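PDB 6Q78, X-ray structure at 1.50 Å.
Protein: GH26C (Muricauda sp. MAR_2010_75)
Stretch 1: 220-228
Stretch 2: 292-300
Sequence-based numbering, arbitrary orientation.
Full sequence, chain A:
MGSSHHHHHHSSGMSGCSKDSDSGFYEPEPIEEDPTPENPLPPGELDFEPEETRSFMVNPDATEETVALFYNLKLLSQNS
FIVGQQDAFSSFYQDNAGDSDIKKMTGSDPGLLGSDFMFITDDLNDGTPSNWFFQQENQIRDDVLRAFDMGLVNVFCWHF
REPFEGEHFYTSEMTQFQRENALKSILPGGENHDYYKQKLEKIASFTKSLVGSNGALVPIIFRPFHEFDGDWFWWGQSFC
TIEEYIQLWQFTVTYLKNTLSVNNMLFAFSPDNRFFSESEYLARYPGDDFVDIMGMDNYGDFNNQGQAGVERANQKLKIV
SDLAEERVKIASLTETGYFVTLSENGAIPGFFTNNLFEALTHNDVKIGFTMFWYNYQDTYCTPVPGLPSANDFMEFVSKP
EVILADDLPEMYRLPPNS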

ATOM      1  N   ILE A 220      -4.120  10.157   2.365  1.00  7.40           N
ATOM      2  CA  ILE A 220      -3.990   8.727   2.150  1.00  8.51           C
ATOM      3  C   ILE A 220      -3.125   8.455   0.932  1.00  8.04           C
ATOM      4  O   ILE A 220      -3.116   9.222  -0.041  1.00  8.40           O
ATOM      5  CB  ILE A 220      -5.347   8.013   2.036  1.00  9.98           C
ATOM      6  CG1 ILE A 220      -6.104   8.454   0.804  1.00  9.28           C
ATOM      7  CG2 ILE A 220      -6.202   8.163   3.338  1.00  9.46           C
ATOM      8  CD1 ILE A 220      -7.223   7.491   0.445  1.00 11.15           C
ATOM      9  N   ILE A 221      -2.419   7.334   0.985  1.00  7.61           N
ATOM     10  CA  ILE A 221      -1.699   6.816  -0.179  1.00  6.71           C
ATOM     11  C   ILE A 221      -2.614   5.825  -0.875  1.00  7.30           C
ATOM     12  O   ILE A 221      -3.074   4.863  -0.263  1.00  9.58           O
ATOM     13  CB  ILE A 221      -0.395   6.140   0.258  1.00  6.59           C
ATOM     14  CG1 ILE A 221       0.528   7.150   0.977  1.00  8.13           C
ATOM     15  CG2 ILE A 221       0.265   5.457  -0.948  1.00  6.85           C
ATOM     16  CD1 ILE A 221       1.680   6.517   1.660  1.00 11.22           C
ATOM     17  N   PHE A 222      -2.931   6.090  -2.132  1.00  7.08           N
ATOM     18  CA  PHE A 222      -3.828   5.249  -2.914  1.00  5.88           C
ATOM     19  C   PHE A 222      -2.982   4.431  -3.897  1.00  8.01           C
ATOM     20  O   PHE A 222      -2.193   4.996  -4.693  1.00  7.45           O
ATOM     21  CB  PHE A 222      -4.820   6.160  -3.647  1.00  6.04           C
ATOM     22  CG  PHE A 222      -5.813   5.435  -4.541  1.00  7.92           C
ATOM     23  CD1 PHE A 222      -6.102   5.938  -5.813  1.00  7.02           C
ATOM     24  CD2 PHE A 222      -6.526   4.341  -4.089  1.00 11.62           C
ATOM     25  CE1 PHE A 222      -7.074   5.339  -6.616  1.00  9.54           C
ATOM     26  CE2 PHE A 222      -7.472   3.711  -4.924  1.00 11.17           C
ATOM     27  CZ  PHE A 222      -7.742   4.249  -6.157  1.00  7.60           C
ATOM     28  N   ARG A 223      -3.103   3.093  -3.797  1.00  6.87           N
ATOM     29  CA  ARG A 223      -2.273   2.129  -4.538  1.00  6.04           C
ATOM     30  C   ARG A 223      -3.166   1.226  -5.373  1.00  6.09           C
ATOM     31  O   ARG A 223      -3.407   0.080  -4.985  1.00  8.33           O
ATOM     32  CB  ARG A 223      -1.439   1.305  -3.544  1.00  7.70           C
ATOM     33  CG  ARG A 223      -0.409   0.382  -4.184  1.00  7.58           C
ATOM     34  CD  ARG A 223       0.485  -0.221  -3.105  1.00  6.81           C
ATOM     35  NE  ARG A 223      -0.242  -1.154  -2.240  1.00  8.40           N
ATOM     36  CZ  ARG A 223      -0.282  -2.477  -2.418  1.00  6.94           C
ATOM     37  NH1 ARG A 223       0.338  -3.070  -3.437  1.00  8.85           N
ATOM     38  NH2 ARG A 223      -0.928  -3.232  -1.547  1.00  9.73           N
ATOM     39  N   PRO A 224      -3.689   1.701  -6.509  1.00  6.37           N
ATOM     40  CA  PRO A 224      -4.679   0.926  -7.271  1.00  6.61           C
ATOM     41  C   PRO A 224      -4.016   0.002  -8.288  1.00  9.97           C
ATOM     42  O   PRO A 224      -2.859   0.201  -8.696  1.00  8.79           O
ATOM     43  CB  PRO A 224      -5.444   2.013  -8.036  1.00  8.25           C
ATOM     44  CG  PRO A 224      -4.358   3.063  -8.298  1.00  9.62           C
ATOM     45  CD  PRO A 224      -3.514   3.078  -7.012  1.00  6.72           C
ATOM     46  N   PHE A 225      -4.786  -1.020  -8.698  1.00  6.89           N
ATOM     47  CA  PHE A 225      -4.382  -1.887  -9.827  1.00  8.71           C
ATOM     48  C   PHE A 225      -2.988  -2.461  -9.602  1.00  7.29           C
ATOM     49  O   PHE A 225      -2.133  -2.506 -10.490  1.00  7.61           O
ATOM     50  CB  PHE A 225      -4.545  -1.160 -11.184  1.00  8.33           C
ATOM     51  CG  PHE A 225      -5.922  -0.562 -11.347  1.00  8.06           C
ATOM     52  CD1 PHE A 225      -7.018  -1.415 -11.426  1.00  7.43           C
ATOM     53  CD2 PHE A 225      -6.127   0.814 -11.372  1.00  7.92           C
ATOM     54  CE1 PHE A 225      -8.303  -0.903 -11.523  1.00  9.50           C
ATOM     55  CE2 PHE A 225      -7.403   1.344 -11.479  1.00  9.57           C
ATOM     56  CZ  PHE A 225      -8.492   0.470 -11.570  1.00  8.28           C
ATOM     57  N   HIS A 226      -2.790  -2.953  -8.380  1.00  7.05           N
ATOM     58  CA  HIS A 226      -1.481  -3.467  -7.983  1.00  7.20           C
ATOM     59  C   HIS A 226      -1.231  -4.890  -8.501  1.00  7.61           C
ATOM     60  O   HIS A 226      -2.145  -5.639  -8.885  1.00  8.96           O
ATOM     61  CB  HIS A 226      -1.362  -3.444  -6.444  1.00  6.89           C
ATOM     62  CG  HIS A 226      -2.326  -4.359  -5.741  1.00  7.71           C
ATOM     63  ND1 HIS A 226      -3.697  -4.276  -5.923  1.00  8.17           N
ATOM     64  CD2 HIS A 226      -2.124  -5.361  -4.843  1.00  7.26           C
ATOM     65  CE1 HIS A 226      -4.289  -5.189  -5.183  1.00  7.06           C
ATOM     66  NE2 HIS A 226      -3.365  -5.856  -4.505  1.00  9.31           N
ATOM     67  N   GLU A 227       0.039  -5.273  -8.493  1.00  8.67           N
ATOM     68  CA  GLU A 227       0.413  -6.635  -8.892  1.00  8.40           C
ATOM     69  C   GLU A 227      -0.053  -6.957 -10.296  1.00  9.12           C
ATOM     70  O   GLU A 227      -0.349  -8.123 -10.617  1.00 11.22           O
ATOM     71  CB  GLU A 227      -0.080  -7.694  -7.878  1.00  8.35           C
ATOM     72  CG  GLU A 227       0.530  -7.440  -6.472  1.00  9.55           C
ATOM     73  CD  GLU A 227      -0.004  -8.339  -5.387  1.00 11.15           C
ATOM     74  OE1 GLU A 227      -0.765  -9.267  -5.654  1.00 11.68           O
ATOM     75  OE2 GLU A 227       0.341  -8.076  -4.201  1.00 10.46           O
ATOM     76  N   PHE A 228      -0.030  -5.945 -11.166  1.00  9.62           N
ATOM     77  CA  PHE A 228      -0.525  -6.045 -12.533  1.00  9.13           C
ATOM     78  C   PHE A 228       0.405  -6.843 -13.443  1.00 11.64           C
ATOM     79  O   PHE A 228       0.032  -7.098 -14.608  1.00 11.82           O
ATOM     80  CB  PHE A 228      -0.614  -4.610 -13.079  1.00 10.87           C
ATOM     81  CG  PHE A 228       0.715  -3.871 -13.029  1.00  9.12           C
ATOM     82  CD1 PHE A 228       1.668  -4.081 -14.018  1.00 13.02           C
ATOM     83  CD2 PHE A 228       1.023  -3.022 -11.985  1.00 10.18           C
ATOM     84  CE1 PHE A 228       2.894  -3.436 -13.947  1.00 12.28           C
ATOM     85  CE2 PHE A 228       2.252  -2.357 -11.918  1.00 12.09           C
ATOM     86  CZ  PHE A 228       3.186  -2.584 -12.908  1.00 12.07           C
TER
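Stretch 2 292-300: DIMGMDNYG

Stretch 2 lies alongside stretch 1 as an extended segment that meets it through side chains alone, with a small apolar contact at one end and a tight charged cluster around Asp 297 at the other. The contact is sparse, burying 232 Å² with both sides summed, and at least 70 residues of sequence separate any two residues that touch.

The end-to-end directions of the touching parts, residues 221 to 227 and 293 to 299, differ by 44°, so the two segments run the same general way but are inclined to each other. Ile 220 to Phe 222 are strand, and in stretch 2 strand follows Asp 292 from Ile 293. By His 226 and Glu 227 stretch 1 is in loop, whereas stretch 2 keeps extended phi/psi values through Asn 298. The backbones stand well apart: CA of Ile 221 is 8.4 Å from CA of Ile 293, and CA of Glu 227 is 7.0 Å from CA of Asp 297. Side chains have to span that gap.

In the strand parts the directions largely alternate. In stretch 2, Ile 293 and Asp 297 point toward stretch 1, while Met 294 is out of reach and Met 296 and Asn 298 point away. In stretch 1, Ile 221 and Arg 223 point toward stretch 2, and the intervening Phe 222 is out of reach. Gly 295, between Ile 293 and Asp 297, has no side chain; a CB there would point toward stretch 1, with its ideal position 4.8 Å from Arg 223 CD.

At the apolar end, CG2 of Ile 221 packs 3.5 Å from CD1 of Ile 293, a van der Waals contact between branched side chains that are both buried.

At the polar end, Asp 297 gives up 72 Å² to stretch 1, the largest share of any residue here. Arg 223 reaches it along an extended chain that turns at chi3 (p), and its NH1 donates a hydrogen bond to Asp 297 OD2 at 3.0 Å, part of a salt bridge. OD2 lies at the edge of the guanidinium, near its plane, where the N-H groups point. Glu 227 starts sideways, yet its end swings in until OE2 is 2.5 Å from Asp 297 OD2; two carboxylate oxygens this close suggest that one acid group carries a proton. The same OD2 sits 3.7 Å from His 226 CD2, at the ring edge. Tyr 299 is peripheral, its CE1 4.5 Å from Glu 227 OE2.

The rule to read here is economy: OD2 of Asp 297 is the closest point of approach for three side chains of stretch 1, those of Arg 223, His 226 and Glu 227.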

ATOM      1  N   ASP A 292       3.577   9.062  -7.225  1.00  9.32           N
ATOM      2  CA  ASP A 292       4.345   9.632  -6.107  1.00 10.27           C
ATOM      3  C   ASP A 292       5.239   8.602  -5.425  1.00  8.77           C
ATOM      4  O   ASP A 292       6.355   8.923  -4.985  1.00  9.43           O
ATOM      5  CB  ASP A 292       3.394  10.153  -5.038  1.00  8.88           C
ATOM      6  CG  ASP A 292       2.615  11.390  -5.482  1.00 12.36           C
ATOM      7  OD1 ASP A 292       3.276  12.408  -5.872  1.00 12.99           O
ATOM      8  OD2 ASP A 292       1.358  11.348  -5.424  1.00 11.40           O
ATOM      9  N   ILE A 293       4.721   7.380  -5.267  1.00  9.13           N
ATOM     10  CA  ILE A 293       5.408   6.299  -4.568  1.00  8.07           C
ATOM     11  C   ILE A 293       5.653   5.172  -5.562  1.00  8.80           C
ATOM     12  O   ILE A 293       4.711   4.695  -6.206  1.00  9.58           O
ATOM     13  CB  ILE A 293       4.610   5.815  -3.349  1.00 10.08           C
ATOM     14  CG1 ILE A 293       4.627   6.930  -2.285  1.00 16.62           C
ATOM     15  CG2 ILE A 293       5.221   4.479  -2.834  1.00 10.89           C
ATOM     16  CD1 ILE A 293       3.371   7.060  -1.433  1.00 22.33           C
ATOM     17  N   MET A 294       6.905   4.778  -5.699  1.00  9.84           N
ATOM     18  CA  MET A 294       7.293   3.626  -6.509  1.00  8.47           C
ATOM     19  C   MET A 294       7.414   2.453  -5.558  1.00 11.95           C
ATOM     20  O   MET A 294       8.310   2.422  -4.702  1.00 10.65           O
ATOM     21  CB  MET A 294       8.633   3.879  -7.204  1.00  9.74           C
ATOM     22  CG  MET A 294       8.493   4.775  -8.395  1.00 12.93           C
ATOM     23  SD  MET A 294      10.097   5.211  -9.060  1.00 16.87           S
ATOM     24  CE  MET A 294       9.583   5.482 -10.771  1.00 18.05           C
ATOM     25  N   GLY A 295       6.509   1.490  -5.698  1.00  9.28           N
ATOM     26  CA  GLY A 295       6.490   0.336  -4.831  1.00  8.20           C
ATOM     27  C   GLY A 295       6.681  -0.978  -5.581  1.00  9.57           C
ATOM     28  O   GLY A 295       6.810  -1.035  -6.810  1.00  9.96           O
ATOM     29  N   MET A 296       6.756  -2.041  -4.792  1.00  8.83           N
ATOM     30  CA  MET A 296       6.625  -3.403  -5.299  1.00  9.80           C
ATOM     31  C   MET A 296       6.118  -4.264  -4.153  1.00  9.64           C
ATOM     32  O   MET A 296       6.341  -3.947  -2.976  1.00  9.59           O
ATOM     33  CB  MET A 296       7.947  -3.984  -5.825  1.00  8.98           C
ATOM     34  CG  MET A 296       8.960  -4.177  -4.689  1.00  8.79           C
ATOM     35  SD  MET A 296      10.479  -4.978  -5.258  1.00 13.80           S
ATOM     36  CE  MET A 296       9.832  -6.571  -5.876  1.00 12.36           C
ATOM     37  N   ASP A 297       5.419  -5.334  -4.511  1.00  8.34           N
ATOM     38  CA  ASP A 297       5.019  -6.370  -3.569  1.00  8.49           C
ATOM     39  C   ASP A 297       5.950  -7.569  -3.730  1.00 11.33           C
ATOM     40  O   ASP A 297       6.328  -7.942  -4.849  1.00 12.43           O
ATOM     41  CB  ASP A 297       3.571  -6.802  -3.799  1.00  9.34           C
ATOM     42  CG  ASP A 297       2.588  -5.670  -3.544  1.00  8.61           C
ATOM     43  OD1 ASP A 297       3.041  -4.627  -3.050  1.00 10.11           O
ATOM     44  OD2 ASP A 297       1.385  -5.851  -3.792  1.00  8.92           O
ATOM     45  N   ASN A 298       6.338  -8.179  -2.613  1.00  9.94           N
ATOM     46  CA  ASN A 298       7.206  -9.352  -2.723  1.00 10.39           C
ATOM     47  C   ASN A 298       6.955 -10.322  -1.577  1.00  9.41           C
ATOM     48  O   ASN A 298       7.452 -10.112  -0.458  1.00 11.28           O
ATOM     49  CB  ASN A 298       8.665  -8.945  -2.790  1.00 10.49           C
ATOM     50  CG  ASN A 298       9.550 -10.041  -3.383  1.00 12.63           C
ATOM     51  OD1 ASN A 298       9.119 -11.196  -3.496  1.00 12.21           O
ATOM     52  ND2 ASN A 298      10.792  -9.681  -3.789  1.00 12.09           N
ATOM     53  N   TYR A 299       6.238 -11.402  -1.879  1.00  9.66           N
ATOM     54  CA  TYR A 299       6.196 -12.575  -1.016  1.00 10.09           C
ATOM     55  C   TYR A 299       7.041 -13.712  -1.579  1.00 10.89           C
ATOM     56  O   TYR A 299       7.667 -14.447  -0.810  1.00 12.01           O
ATOM     57  CB  TYR A 299       4.757 -13.100  -0.912  1.00  9.99           C
ATOM     58  CG  TYR A 299       3.764 -12.070  -0.379  1.00 10.59           C
ATOM     59  CD1 TYR A 299       3.133 -11.160  -1.237  1.00 11.11           C
ATOM     60  CD2 TYR A 299       3.511 -11.977   0.992  1.00  9.19           C
ATOM     61  CE1 TYR A 299       2.199 -10.239  -0.730  1.00 10.89           C
ATOM     62  CE2 TYR A 299       2.645 -11.045   1.493  1.00  9.76           C
ATOM     63  CZ  TYR A 299       1.982 -10.201   0.626  1.00  9.66           C
ATOM     64  OH  TYR A 299       1.079  -9.270   1.148  1.00 11.67           O
ATOM     65  N   GLY A 300       7.097 -13.845  -2.901  1.00 11.76           N
ATOM     66  CA  GLY A 300       7.698 -15.032  -3.492  1.00 12.57           C
ATOM     67  C   GLY A 300       9.173 -15.210  -3.170  1.00 12.48           C
ATOM     68  O   GLY A 300       9.627 -16.338  -2.939  1.00 13.26           O
TER